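Beta-gamma-crystallin (Geodia cydonium, PDB 4IAU) is a two-domain Greek-key protein of the beta/gamma-crystallin family that binds calcium, and whose biological function is unknown. Local coordinates at residues Ser2-Leu8 with Lys36-Phe41; Ser20-Asn24 with Gln44-Asn48; Ser55-Lys59 with Leu69-Pro73; Thr81-Thr87 with Leu117-Trp123. One frame throughout, in Å; residues are numbered along the deposited sequence. Where two conformers were deposited one is given.

How the interactions relate
Interactions 1, 2 and 3 lie in the N-terminal Greek-key domain, interaction 4 in the C-terminal one. Strand 38-42 of interaction 1 pairs with strand 57-61 of interaction 3, where Phe41 N lies 2.9 Å from Ile58 O. Interactions 2 and 3 touch through Asn48 ND2, 2.9 Å from Leu56 O. Among the contacts between the domains, Met38 SE packs 3.5 Å from Phe82 CD1 and Ile40 CD1 3.7 Å from Leu117 CD1. Lys59 CD, 3.8 Å from Leu117 CD1, links interactions 3 and 4. Interactions 2 and 4 do not touch; their centres are about 21 Å apart. The calcium ion lies about 13 Å from the side chains of Tyr47 and Thr87.

Interaction 1 of 4, residues Ser2-Leu8 with Lys36-Phe41; sequences STAKVTL and KGMWIF. With GOL (glycerol), chain F.
This contact belongs to the N-terminal Greek-key domain, where one sheet turns into the facing one. Residues 5-8 and 38-41 are extended; the axes of these short segments approach to 7.9 Å, with 46° between their N-to-C directions. Lys5 and Lys36 form an antiparallel hydrogen-bonded pair, with Lys5 N to Lys36 O at 2.8 Å and Lys36 N to Lys5 O at 3.1 Å. Gly37 (phi 90°, psi -153°) then takes the chain across; a CB there would crowd Ala4. In this wedge-shaped beta-sandwich, Trp39 (chi1 m) fills the space between the sheets. Trp39 NE1 donates back to Lys36 O at 3.3 Å. Val6 CG1 sits over the Trp39 six-membered ring, 3.5 Å from the ring centroid, a CH-pi contact. Phe41 (chi1 m) packs CZ on Val6 CG2 and CE2 on Leu8 CD2, both 4.0 Å. Lys36 NZ donates hydrogen bonds to Ser2 O and Ser2 OG, each 3.2 Å, and to O2 of a glycerol, probably from the crystallisation liquor, at a very short 2.5 Å.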
loop_
_atom_site.group_PDB
_atom_site.type_symbol
_atom_site.label_atom_id
_atom_site.label_comp_id
_atom_site.label_asym_id
_atom_site.label_seq_id
_atom_site.Cartn_x
_atom_site.Cartn_y
_atom_site.Cartn_z
ATOM N N SER A 2 11.078 15.230 5.764
ATOM C CA SER A 2 10.532 14.006 5.235
ATOM C C SER A 2 9.153 13.791 5.808
ATOM O O SER A 2 8.954 14.032 6.999
ATOM C CB SER A 2 11.374 12.775 5.618
ATOM O OG SER A 2 11.471 12.737 7.041
ATOM N N THR A 3 8.262 13.299 4.982
ATOM C CA THR A 3 6.907 12.993 5.367
ATOM C C THR A 3 6.691 11.538 5.816
ATOM O O THR A 3 5.760 11.246 6.617
ATOM C CB THR A 3 5.956 13.333 4.196
ATOM O OG1 THR A 3 6.240 14.697 3.843
ATOM C CG2 THR A 3 4.599 13.364 4.799
ATOM N N ALA A 4 7.479 10.620 5.357
ATOM C CA ALA A 4 7.487 9.223 5.833
ATOM C C ALA A 4 8.932 8.842 6.099
ATOM O O ALA A 4 9.832 9.252 5.364
ATOM C CB ALA A 4 6.857 8.314 4.800
ATOM N N LYS A 5 9.146 8.026 7.144
ATOM C CA LYS A 5 10.504 7.665 7.520
ATOM C C LYS A 5 10.492 6.336 8.249
ATOM O O LYS A 5 9.631 6.106 9.114
ATOM C CB LYS A 5 11.140 8.778 8.343
ATOM C CG LYS A 5 12.636 8.699 8.450
ATOM C CD LYS A 5 13.196 9.923 9.205
ATOM C CE LYS A 5 14.709 9.849 9.238
ATOM N NZ LYS A 5 15.202 11.055 10.011
ATOM N N VAL A 6 11.445 5.487 7.936
ATOM C CA VAL A 6 11.615 4.208 8.600
ATOM C C VAL A 6 13.108 3.953 8.816
ATOM O O VAL A 6 13.916 4.231 7.959
ATOM C CB VAL A 6 10.920 3.062 7.828
ATOM C CG1 VAL A 6 11.507 2.893 6.422
ATOM C CG2 VAL A 6 10.981 1.759 8.602
ATOM N N THR A 7 13.414 3.379 9.972
ATOM C CA THR A 7 14.732 2.897 10.278
ATOM C C THR A 7 14.740 1.369 10.152
ATOM O O THR A 7 13.855 0.691 10.673
ATOM C CB THR A 7 15.129 3.241 11.723
ATOM O OG1 THR A 7 15.182 4.659 11.869
ATOM C CG2 THR A 7 16.490 2.624 12.117
ATOM N N LEU A 8 15.744 0.848 9.451
ATOM C CA LEU A 8 15.944 -0.571 9.280
ATOM C C LEU A 8 17.337 -0.923 9.757
ATOM O O LEU A 8 18.289 -0.175 9.587
ATOM C CB LEU A 8 15.778 -1.015 7.814
ATOM C CG LEU A 8 14.352 -0.853 7.254
ATOM C CD1 LEU A 8 14.340 -1.060 5.772
ATOM C CD2 LEU A 8 13.434 -1.791 7.947
ATOM N N LYS A 36 7.865 7.733 11.012
ATOM C CA LYS A 36 6.863 8.631 10.452
ATOM C C LYS A 36 6.124 7.900 9.339
ATOM O O LYS A 36 6.718 7.318 8.448
ATOM C CB LYS A 36 7.447 9.908 9.845
ATOM C CG LYS A 36 8.280 10.759 10.766
ATOM C CD LYS A 36 8.857 11.971 9.955
ATOM C CE LYS A 36 9.747 12.774 10.796
ATOM N NZ LYS A 36 10.313 13.801 9.841
ATOM N N GLY A 37 4.802 7.987 9.379
ATOM C CA GLY A 37 3.969 7.502 8.293
ATOM C C GLY A 37 3.583 6.043 8.475
ATOM O O GLY A 37 3.453 5.526 9.584
HETATM N N MSE A 38 3.332 5.377 7.345
HETATM C CA MSE A 38 2.925 3.987 7.294
HETATM C C MSE A 38 3.688 3.337 6.137
HETATM O O MSE A 38 3.772 3.937 5.064
HETATM C CB MSE A 38 1.430 3.854 7.047
HETATM C CG MSE A 38 0.592 4.346 8.184
HETATM SE SE MSE A 38 -1.304 3.976 7.840
HETATM C CE MSE A 38 -1.048 2.756 6.380
ATOM N N TRP A 39 4.230 2.154 6.359
ATOM C CA TRP A 39 5.044 1.507 5.379
ATOM C C TRP A 39 4.591 0.066 5.144
ATOM O O TRP A 39 4.110 -0.589 6.051
ATOM C CB TRP A 39 6.524 1.491 5.811
ATOM C CG TRP A 39 7.159 2.843 5.827
ATOM C CD1 TRP A 39 6.924 3.856 6.713
ATOM C CD2 TRP A 39 8.112 3.342 4.896
ATOM N NE1 TRP A 39 7.696 4.957 6.397
ATOM C CE2 TRP A 39 8.440 4.662 5.290
ATOM C CE3 TRP A 39 8.781 2.786 3.777
ATOM C CZ2 TRP A 39 9.380 5.441 4.584
ATOM C CZ3 TRP A 39 9.705 3.553 3.073
ATOM C CH2 TRP A 39 9.984 4.875 3.492
ATOM N N ILE A 40 4.837 -0.432 3.942
ATOM C CA ILE A 40 4.560 -1.818 3.608
ATOM C C ILE A 40 5.864 -2.428 3.136
ATOM O O ILE A 40 6.612 -1.834 2.346
ATOM C CB ILE A 40 3.463 -1.989 2.525
ATOM C CG1 ILE A 40 2.290 -1.070 2.786
ATOM C CG2 ILE A 40 3.028 -3.452 2.470
ATOM C CD1 ILE A 40 1.238 -1.014 1.744
ATOM N N PHE A 41 6.140 -3.627 3.637
ATOM C CA PHE A 41 7.331 -4.416 3.366
ATOM C C PHE A 41 6.931 -5.682 2.640
ATOM O O PHE A 41 5.894 -6.277 2.965
ATOM C CB PHE A 41 8.100 -4.746 4.648
ATOM C CG PHE A 41 8.444 -3.481 5.435
ATOM C CD1 PHE A 41 7.465 -2.931 6.270
ATOM C CD2 PHE A 41 9.689 -2.871 5.294
ATOM C CE1 PHE A 41 7.771 -1.724 6.886
ATOM C CE2 PHE A 41 9.946 -1.659 5.896
ATOM C CZ PHE A 41 8.964 -1.098 6.671
HETATM C C1 GOL F . 14.674 13.826 9.058
HETATM O O1 GOL F . 14.190 13.235 7.797
HETATM C C2 GOL F . 13.446 14.505 9.570
HETATM O O2 GOL F . 12.486 13.987 8.644
HETATM C C3 GOL F . 13.032 14.329 11.002
HETATM O O3 GOL F . 12.824 12.934 11.471
#

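Interaction 2 of 4, residues Ser20-Asn24 with Gln44-Asn48; sequences SEQTN and QANYN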
loop_
_atom_site.group_PDB
_atom_site.type_symbol
_atom_site.label_atom_id
_atom_site.label_comp_id
_atom_site.label_asym_id
_atom_site.label_seq_id
_atom_site.Cartn_x
_atom_site.Cartn_y
_atom_site.Cartn_z
ATOM N N SER A 20 11.717 7.165 1.177
ATOM C CA SER A 20 11.074 6.985 -0.102
ATOM C C SER A 20 11.018 5.522 -0.459
ATOM O O SER A 20 11.699 4.690 0.151
ATOM C CB SER A 20 11.795 7.792 -1.178
ATOM O OG SER A 20 13.065 7.226 -1.384
ATOM N N GLU A 21 10.261 5.189 -1.486
ATOM C CA GLU A 21 10.064 3.809 -1.897
ATOM C C GLU A 21 11.361 3.169 -2.371
ATOM O O GLU A 21 12.173 3.801 -3.036
ATOM C CB GLU A 21 8.982 3.695 -2.976
ATOM C CG GLU A 21 9.373 4.189 -4.360
ATOM C CD GLU A 21 8.284 3.968 -5.375
ATOM O OE1 GLU A 21 8.076 2.774 -5.724
ATOM O OE2 GLU A 21 7.581 4.904 -5.758
ATOM N N GLN A 22 11.508 1.874 -2.070
ATOM C CA GLN A 22 12.634 1.075 -2.461
ATOM C C GLN A 22 12.162 -0.176 -3.178
ATOM O O GLN A 22 11.677 -1.124 -2.533
ATOM C CB GLN A 22 13.486 0.711 -1.217
ATOM C CG GLN A 22 13.918 1.940 -0.440
ATOM C CD GLN A 22 14.798 2.911 -1.172
ATOM O OE1 GLN A 22 15.725 2.554 -1.898
ATOM N NE2 GLN A 22 14.538 4.205 -0.982
ATOM N N THR A 23 12.262 -0.194 -4.506
ATOM C CA THR A 23 11.821 -1.299 -5.310
ATOM C C THR A 23 12.719 -2.506 -5.204
ATOM O O THR A 23 12.308 -3.642 -5.490
ATOM C CB THR A 23 11.781 -0.902 -6.841
ATOM O OG1 THR A 23 13.094 -0.351 -7.165
ATOM C CG2 THR A 23 10.802 0.167 -7.120
ATOM N N ASN A 24 13.981 -2.260 -4.860
ATOM C CA ASN A 24 14.998 -3.293 -4.619
ATOM C C ASN A 24 15.830 -2.786 -3.432
ATOM O O ASN A 24 15.875 -1.578 -3.196
ATOM C CB ASN A 24 15.914 -3.506 -5.798
ATOM C CG ASN A 24 15.267 -3.922 -7.057
ATOM O OD1 ASN A 24 14.937 -5.100 -7.263
ATOM N ND2 ASN A 24 15.088 -2.955 -7.936
ATOM N N GLN A 44 9.336 -10.087 -1.909
ATOM C CA GLN A 44 9.923 -10.009 -3.221
ATOM C C GLN A 44 10.179 -8.569 -3.611
ATOM O O GLN A 44 9.515 -7.637 -3.144
ATOM C CB GLN A 44 9.007 -10.632 -4.291
ATOM C CG GLN A 44 8.561 -12.041 -4.002
ATOM C CD GLN A 44 7.563 -12.539 -5.021
ATOM O OE1 GLN A 44 6.617 -11.834 -5.380
ATOM N NE2 GLN A 44 7.780 -13.764 -5.492
ATOM N N ALA A 45 11.120 -8.390 -4.547
ATOM C CA ALA A 45 11.351 -7.076 -5.180
ATOM C C ALA A 45 10.099 -6.613 -5.891
ATOM O O ALA A 45 9.189 -7.376 -6.203
ATOM C CB ALA A 45 12.518 -7.175 -6.143
ATOM N N ASN A 46 10.064 -5.301 -6.150
ATOM C CA ASN A 46 8.966 -4.760 -6.920
ATOM C C ASN A 46 7.623 -5.060 -6.276
ATOM O O ASN A 46 6.611 -5.243 -6.962
ATOM C CB ASN A 46 9.015 -5.187 -8.405
ATOM C CG ASN A 46 10.385 -4.869 -8.964
ATOM O OD1 ASN A 46 10.925 -3.769 -8.816
ATOM N ND2 ASN A 46 10.994 -5.872 -9.566
ATOM N N TYR A 47 7.594 -5.066 -4.957
ATOM C CA TYR A 47 6.341 -5.065 -4.207
ATOM C C TYR A 47 5.536 -6.302 -4.522
ATOM O O TYR A 47 4.320 -6.276 -4.728
ATOM C CB TYR A 47 5.547 -3.780 -4.395
ATOM C CG TYR A 47 6.447 -2.547 -4.403
ATOM C CD1 TYR A 47 7.288 -2.265 -3.347
ATOM C CD2 TYR A 47 6.493 -1.710 -5.531
ATOM C CE1 TYR A 47 8.139 -1.181 -3.360
ATOM C CE2 TYR A 47 7.342 -0.612 -5.548
ATOM C CZ TYR A 47 8.174 -0.344 -4.449
ATOM O OH TYR A 47 9.033 0.731 -4.384
ATOM N N ASN A 48 6.193 -7.475 -4.490
ATOM C CA ASN A 48 5.515 -8.755 -4.675
ATOM C C ASN A 48 4.853 -8.870 -6.030
ATOM O O ASN A 48 3.858 -9.567 -6.215
ATOM C CB ASN A 48 4.561 -9.108 -3.546
ATOM C CG ASN A 48 5.285 -9.512 -2.292
ATOM O OD1 ASN A 48 6.492 -9.771 -2.280
ATOM N ND2 ASN A 48 4.524 -9.638 -1.184
HETATM O O HOH W 1 14.015 -6.092 -9.714
#
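Neither segment is a strand. Residues 20-24 run through a loop, and 44-48 form a tight, weakly bonded helical turn in which Asn46, Tyr47 and Asn48 all have positive phi near 60°, the left-handed region. The backbones come closest at Thr23 and Asn46, with CA atoms 4.8 Å apart. Here Asn46 N donates to Thr23 O at 2.9 Å, a nearly straight bond. Gln44 N is held by Asn48 OD1 at 2.9 Å, which closes the turn from within. The end of the Tyr47 side chain comes near 20-24, where Tyr47 OH donates to Glu21 OE1 at 2.6 Å. Thr23 CG2 lies 3.3 Å from Tyr47 OH. Asn24 OD1 is 3.4 Å from Ala45 CB. One water joins the asparagines, 2.8 Å from Asn24 OD1 and 3.0 Å from Asn46 ND2. Arg77 makes a cation-pi contact with the Tyr47 ring. The contact thus ties the loop after strand 15-18 to the turn after strand 38-42, two connections of the N-terminal beta/gamma-crystallin Greek-key domain.

Interaction 3 of 4, residues Ser55-Lys59 with Leu69-Pro73; sequences SLWIK and LPFTP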
loop_
_atom_site.group_PDB
_atom_site.type_symbol
_atom_site.label_atom_id
_atom_site.label_comp_id
_atom_site.label_asym_id
_atom_site.label_seq_id
_atom_site.Cartn_x
_atom_site.Cartn_y
_atom_site.Cartn_z
ATOM N N SER A 55 3.123 -13.455 -2.031
ATOM C CA SER A 55 4.253 -13.652 -1.138
ATOM C C SER A 55 3.988 -12.906 0.183
ATOM O O SER A 55 2.966 -12.258 0.379
ATOM C CB SER A 55 5.556 -13.247 -1.810
ATOM O OG SER A 55 5.843 -14.090 -2.883
ATOM N N LEU A 56 4.959 -13.020 1.094
ATOM C CA LEU A 56 4.774 -12.415 2.399
ATOM C C LEU A 56 4.874 -10.894 2.317
ATOM O O LEU A 56 5.578 -10.330 1.483
ATOM C CB LEU A 56 5.801 -12.951 3.410
ATOM C CG LEU A 56 5.832 -14.473 3.617
ATOM C CD1 LEU A 56 6.971 -14.847 4.507
ATOM C CD2 LEU A 56 4.492 -14.995 4.140
ATOM N N TRP A 57 4.137 -10.250 3.198
ATOM C CA TRP A 57 4.054 -8.814 3.296
ATOM C C TRP A 57 3.694 -8.428 4.691
ATOM O O TRP A 57 3.063 -9.209 5.425
ATOM C CB TRP A 57 2.990 -8.298 2.267
ATOM C CG TRP A 57 1.625 -8.788 2.655
ATOM C CD1 TRP A 57 1.109 -10.034 2.381
ATOM C CD2 TRP A 57 0.653 -8.097 3.444
ATOM N NE1 TRP A 57 -0.135 -10.146 2.952
ATOM C CE2 TRP A 57 -0.446 -8.991 3.601
ATOM C CE3 TRP A 57 0.579 -6.849 4.035
ATOM C CZ2 TRP A 57 -1.575 -8.617 4.325
ATOM C CZ3 TRP A 57 -0.549 -6.480 4.759
ATOM C CH2 TRP A 57 -1.600 -7.380 4.876
ATOM N N ILE A 58 3.995 -7.175 5.067
ATOM C CA ILE A 58 3.554 -6.657 6.348
ATOM C C ILE A 58 3.413 -5.139 6.234
ATOM O O ILE A 58 4.284 -4.491 5.659
ATOM C CB ILE A 58 4.462 -7.079 7.511
ATOM C CG1 ILE A 58 3.870 -6.616 8.847
ATOM C CG2 ILE A 58 5.890 -6.586 7.331
ATOM C CD1 ILE A 58 4.522 -7.279 10.038
ATOM N N LYS A 59 2.341 -4.594 6.787
ATOM C CA LYS A 59 2.115 -3.182 6.887
ATOM C C LYS A 59 2.421 -2.745 8.325
ATOM O O LYS A 59 1.880 -3.343 9.255
ATOM C CB LYS A 59 0.663 -2.830 6.499
ATOM C CG LYS A 59 0.356 -1.341 6.595
ATOM C CD LYS A 59 -1.010 -0.815 6.211
ATOM C CE LYS A 59 -1.961 -0.757 7.368
ATOM N NZ LYS A 59 -1.584 0.018 8.563
ATOM N N LEU A 69 11.468 -7.865 11.972
ATOM C CA LEU A 69 10.648 -8.099 10.782
ATOM C C LEU A 69 10.336 -9.574 10.645
ATOM O O LEU A 69 11.105 -10.424 11.110
ATOM C CB LEU A 69 11.449 -7.638 9.564
ATOM C CG LEU A 69 11.600 -6.155 9.386
ATOM C CD1 LEU A 69 12.818 -5.815 8.538
ATOM C CD2 LEU A 69 10.314 -5.619 8.777
ATOM N N PRO A 70 9.220 -9.930 10.006
ATOM C CA PRO A 70 8.833 -11.338 9.866
ATOM C C PRO A 70 9.609 -12.087 8.758
ATOM O O PRO A 70 9.538 -13.305 8.700
ATOM C CB PRO A 70 7.372 -11.290 9.555
ATOM C CG PRO A 70 7.135 -9.944 9.004
ATOM C CD PRO A 70 8.149 -8.983 9.564
ATOM N N PHE A 71 10.266 -11.377 7.877
ATOM C CA PHE A 71 11.021 -11.890 6.758
ATOM C C PHE A 71 12.010 -10.807 6.359
ATOM O O PHE A 71 11.870 -9.655 6.741
ATOM C CB PHE A 71 10.116 -12.296 5.554
ATOM C CG PHE A 71 9.205 -11.154 5.121
ATOM C CD1 PHE A 71 9.660 -10.158 4.250
ATOM C CD2 PHE A 71 7.904 -11.055 5.595
ATOM C CE1 PHE A 71 8.886 -9.085 3.953
ATOM C CE2 PHE A 71 7.119 -9.966 5.227
ATOM C CZ PHE A 71 7.593 -8.993 4.419
ATOM N N THR A 72 12.977 -11.194 5.534
ATOM C CA THR A 72 13.931 -10.221 5.011
ATOM C C THR A 72 13.282 -9.477 3.849
ATOM O O THR A 72 12.923 -10.105 2.860
ATOM C CB THR A 72 15.161 -10.950 4.454
ATOM O OG1 THR A 72 15.685 -11.757 5.516
ATOM C CG2 THR A 72 16.217 -9.955 3.998
ATOM N N PRO A 73 13.084 -8.164 3.944
ATOM C CA PRO A 73 12.410 -7.481 2.841
ATOM C C PRO A 73 13.277 -7.447 1.583
ATOM O O PRO A 73 14.488 -7.251 1.652
ATOM C CB PRO A 73 12.142 -6.103 3.369
ATOM C CG PRO A 73 12.427 -6.088 4.811
ATOM C CD PRO A 73 13.317 -7.291 5.089
#
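The contact is apolar, and the two segments share no hydrogen bonds. Their backbones stay apart: the nearest CA pairs are Leu56 with Phe71 at 7.6 Å and Ile58 with Pro70 at 7.9 Å. Phe71 does most of the work. Phe71 CD2 lies 3.6 Å from Leu56 CB, and Phe71 CZ is 4.1 Å from Ile58 CG2. Pro70 adds a smaller patch, with Pro70 CG 3.9 Å from Ile58 CD1. The CA-to-CB bonds of Leu56, Ile58, Pro70 and Phe71 all point toward the opposite segment. The aromatic ring also packs on backbone. Phe71 CE2 is 3.6 Å from Trp57 N, and Phe71 CZ is 4.1 Å from Ile58 N, which lies at the ring edge near its plane. The CA-to-CB bond of Trp57 points away from 69-73, and the Trp57 ring meets Phe94 edge-to-face. Strand 57-61 is an outermost strand of its three-stranded sheet in the N-terminal beta/gamma-crystallin Greek-key beta-sandwich. Strand 38-42 lies beside it, and Ile58 both bonds to Phe41 through the backbone and touches its side chain. Segment 69-73 links strand 67-68 of the four-stranded sheet to 75-78 of the three-stranded one, so Phe71 and Pro70 pack this connection against edge strand 57-61.

Interaction 4 of 4, residues Thr81-Thr87 with Leu117-Trp123; sequences TFQVGAT and LISQGQW
Leu117 and Ile118 end strand 115-118, which pairs antiparallel with the start of strand 86-89 in the C-terminal Greek-key domain. Leu117 and Thr87 form a hydrogen-bonded pair, CA atoms 5.4 Å apart. Thr87 N to Leu117 O and Leu117 N to Thr87 O are both 2.9 Å. A water donates to Leu117 O at 2.9 Å and lies 2.7 Å from Thr81 OG1. Ile118 and Ala86 are the next, non-hydrogen-bonded pair, CA atoms 4.2 Å apart, with Ala86 CB 4.0 Å from Ile118 CG1. Ser119 follows the end of the strand. Ser119 N donates to Gly85 O at 2.8 Å. The Ser119 side chain (chi1 t) places OG 2.8 Å from Gln83 N, which donates to it. Gln120 N shares Gly85 O at 3.1 Å. These bonds meet the facing turn 81-85, in which Val84 N and Gly85 N both donate to Thr81 O at 2.9 Å. Gly121 (phi 96°, psi 159°) then swings the chain toward the other sheet; a CB there would clash with Trp123 NE1. Trp123 (chi1 m) folds back, and Trp123 NE1 donates to Gln120 O at 3.0 Å. Trp123 CZ2 lies 4.0 Å from Gly85 CA and 4.2 Å from Ala86 CB. Main-chain bonds thus fix the register, Gly85 O takes two donors where the pairing ends, and the edge of the Trp123 indole packs against Gly85 CA.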
loop_
_atom_site.group_PDB
_atom_site.type_symbol
_atom_site.label_atom_id
_atom_site.label_comp_id
_atom_site.label_asym_id
_atom_site.label_seq_id
_atom_site.Cartn_x
_atom_site.Cartn_y
_atom_site.Cartn_z
ATOM N N THR A 81 -0.601 8.368 0.839
ATOM C CA THR A 81 -1.880 8.986 1.167
ATOM C C THR A 81 -2.250 8.831 2.615
ATOM O O THR A 81 -3.400 9.193 2.957
ATOM C CB THR A 81 -2.991 8.483 0.215
ATOM O OG1 THR A 81 -3.176 7.147 0.510
ATOM C CG2 THR A 81 -2.692 8.823 -1.229
ATOM N N PHE A 82 -1.348 8.384 3.462
ATOM C CA PHE A 82 -1.576 8.436 4.908
ATOM C C PHE A 82 -1.987 9.870 5.256
ATOM O O PHE A 82 -1.271 10.826 4.879
ATOM C CB PHE A 82 -0.287 8.030 5.563
ATOM C CG PHE A 82 -0.297 8.161 7.076
ATOM C CD1 PHE A 82 -1.209 7.512 7.851
ATOM C CD2 PHE A 82 0.595 8.956 7.720
ATOM C CE1 PHE A 82 -1.228 7.624 9.244
ATOM C CE2 PHE A 82 0.672 9.067 9.112
ATOM C CZ PHE A 82 -0.234 8.345 9.850
ATOM N N GLN A 83 -3.104 10.032 5.937
ATOM C CA GLN A 83 -3.613 11.340 6.359
ATOM C C GLN A 83 -4.026 12.257 5.214
ATOM O O GLN A 83 -4.140 13.491 5.447
ATOM C CB GLN A 83 -2.582 12.060 7.229
ATOM C CG GLN A 83 -2.209 11.312 8.498
ATOM C CD GLN A 83 -1.167 12.044 9.320
ATOM O OE1 GLN A 83 -0.423 12.875 8.800
ATOM N NE2 GLN A 83 -1.107 11.742 10.604
ATOM N N VAL A 84 -4.244 11.689 4.053
ATOM C CA VAL A 84 -4.588 12.486 2.883
ATOM C C VAL A 84 -5.719 11.872 2.121
ATOM O O VAL A 84 -6.608 12.618 1.700
ATOM C CB VAL A 84 -3.364 12.636 1.961
ATOM C CG1 VAL A 84 -3.801 13.421 0.714
ATOM C CG2 VAL A 84 -2.178 13.308 2.637
ATOM N N GLY A 85 -5.759 10.579 1.887
ATOM C CA GLY A 85 -6.757 9.993 0.976
ATOM C C GLY A 85 -6.638 8.502 0.927
ATOM O O GLY A 85 -6.660 7.846 1.994
ATOM N N ALA A 86 -6.519 7.923 -0.257
ATOM C CA ALA A 86 -6.531 6.487 -0.451
ATOM C C ALA A 86 -5.432 6.120 -1.455
ATOM O O ALA A 86 -5.102 6.906 -2.341
ATOM C CB ALA A 86 -7.872 6.008 -0.981
ATOM N N THR A 87 -4.914 4.890 -1.333
ATOM C CA THR A 87 -3.996 4.320 -2.330
ATOM C C THR A 87 -4.570 2.975 -2.783
ATOM O O THR A 87 -5.029 2.196 -1.963
ATOM C CB THR A 87 -2.565 4.152 -1.791
ATOM O OG1 THR A 87 -2.040 5.411 -1.464
ATOM C CG2 THR A 87 -1.616 3.548 -2.797
ATOM N N LEU A 117 -5.780 0.820 0.503
ATOM C CA LEU A 117 -5.697 1.387 1.823
ATOM C C LEU A 117 -6.373 2.748 1.795
ATOM O O LEU A 117 -5.931 3.626 1.067
ATOM C CB LEU A 117 -4.241 1.540 2.295
ATOM C CG LEU A 117 -3.532 0.213 2.499
ATOM C CD1 LEU A 117 -2.028 0.436 2.720
ATOM C CD2 LEU A 117 -4.121 -0.549 3.678
ATOM N N ILE A 118 -7.435 2.916 2.600
ATOM C CA ILE A 118 -8.111 4.203 2.684
ATOM C C ILE A 118 -7.740 4.804 4.029
ATOM O O ILE A 118 -8.137 4.291 5.084
ATOM C CB ILE A 118 -9.631 4.115 2.508
ATOM C CG1 ILE A 118 -9.986 3.429 1.188
ATOM C CG2 ILE A 118 -10.213 5.511 2.589
ATOM C CD1 ILE A 118 -11.462 3.334 0.869
ATOM N N SER A 119 -6.984 5.901 4.003
ATOM C CA SER A 119 -6.598 6.572 5.237
ATOM C C SER A 119 -7.571 7.679 5.620
ATOM O O SER A 119 -7.798 7.921 6.807
ATOM C CB SER A 119 -5.178 7.136 5.152
ATOM O OG SER A 119 -4.816 7.813 6.360
ATOM N N GLN A 120 -8.129 8.387 4.657
ATOM C CA GLN A 120 -8.967 9.531 4.939
ATOM C C GLN A 120 -10.053 9.597 3.887
ATOM O O GLN A 120 -9.814 9.295 2.727
ATOM C CB GLN A 120 -8.151 10.830 4.885
ATOM C CG GLN A 120 -8.757 12.004 5.588
ATOM C CD GLN A 120 -7.885 13.236 5.394
ATOM O OE1 GLN A 120 -7.204 13.708 6.350
ATOM N NE2 GLN A 120 -7.571 13.819 4.266
ATOM N N GLY A 121 -11.237 10.060 4.313
ATOM C CA GLY A 121 -12.336 10.325 3.425
ATOM C C GLY A 121 -13.348 9.184 3.327
ATOM O O GLY A 121 -13.075 8.046 3.574
ATOM N N GLN A 122 -14.545 9.608 2.869
ATOM C CA GLN A 122 -15.580 8.697 2.468
ATOM C C GLN A 122 -15.629 8.706 0.937
ATOM O O GLN A 122 -15.585 9.765 0.341
ATOM C CB GLN A 122 -16.947 9.083 3.011
ATOM C CG GLN A 122 -16.970 9.074 4.536
ATOM C CD GLN A 122 -16.961 7.669 5.101
ATOM O OE1 GLN A 122 -17.508 6.708 4.561
ATOM N NE2 GLN A 122 -16.227 7.533 6.196
ATOM N N TRP A 123 -15.752 7.507 0.346
ATOM C CA TRP A 123 -15.608 7.377 -1.103
ATOM C C TRP A 123 -16.717 6.494 -1.654
ATOM O O TRP A 123 -17.182 5.573 -0.984
ATOM C CB TRP A 123 -14.252 6.731 -1.413
ATOM C CG TRP A 123 -13.052 7.455 -0.892
ATOM C CD1 TRP A 123 -12.597 7.479 0.412
ATOM C CD2 TRP A 123 -12.166 8.278 -1.650
ATOM N NE1 TRP A 123 -11.483 8.263 0.495
ATOM C CE2 TRP A 123 -11.177 8.750 -0.758
ATOM C CE3 TRP A 123 -12.104 8.635 -2.991
ATOM C CZ2 TRP A 123 -10.132 9.564 -1.164
ATOM C CZ3 TRP A 123 -11.046 9.432 -3.401
ATOM C CH2 TRP A 123 -10.066 9.884 -2.493
HETATM O O HOH W 2 -4.056 5.403 2.441
#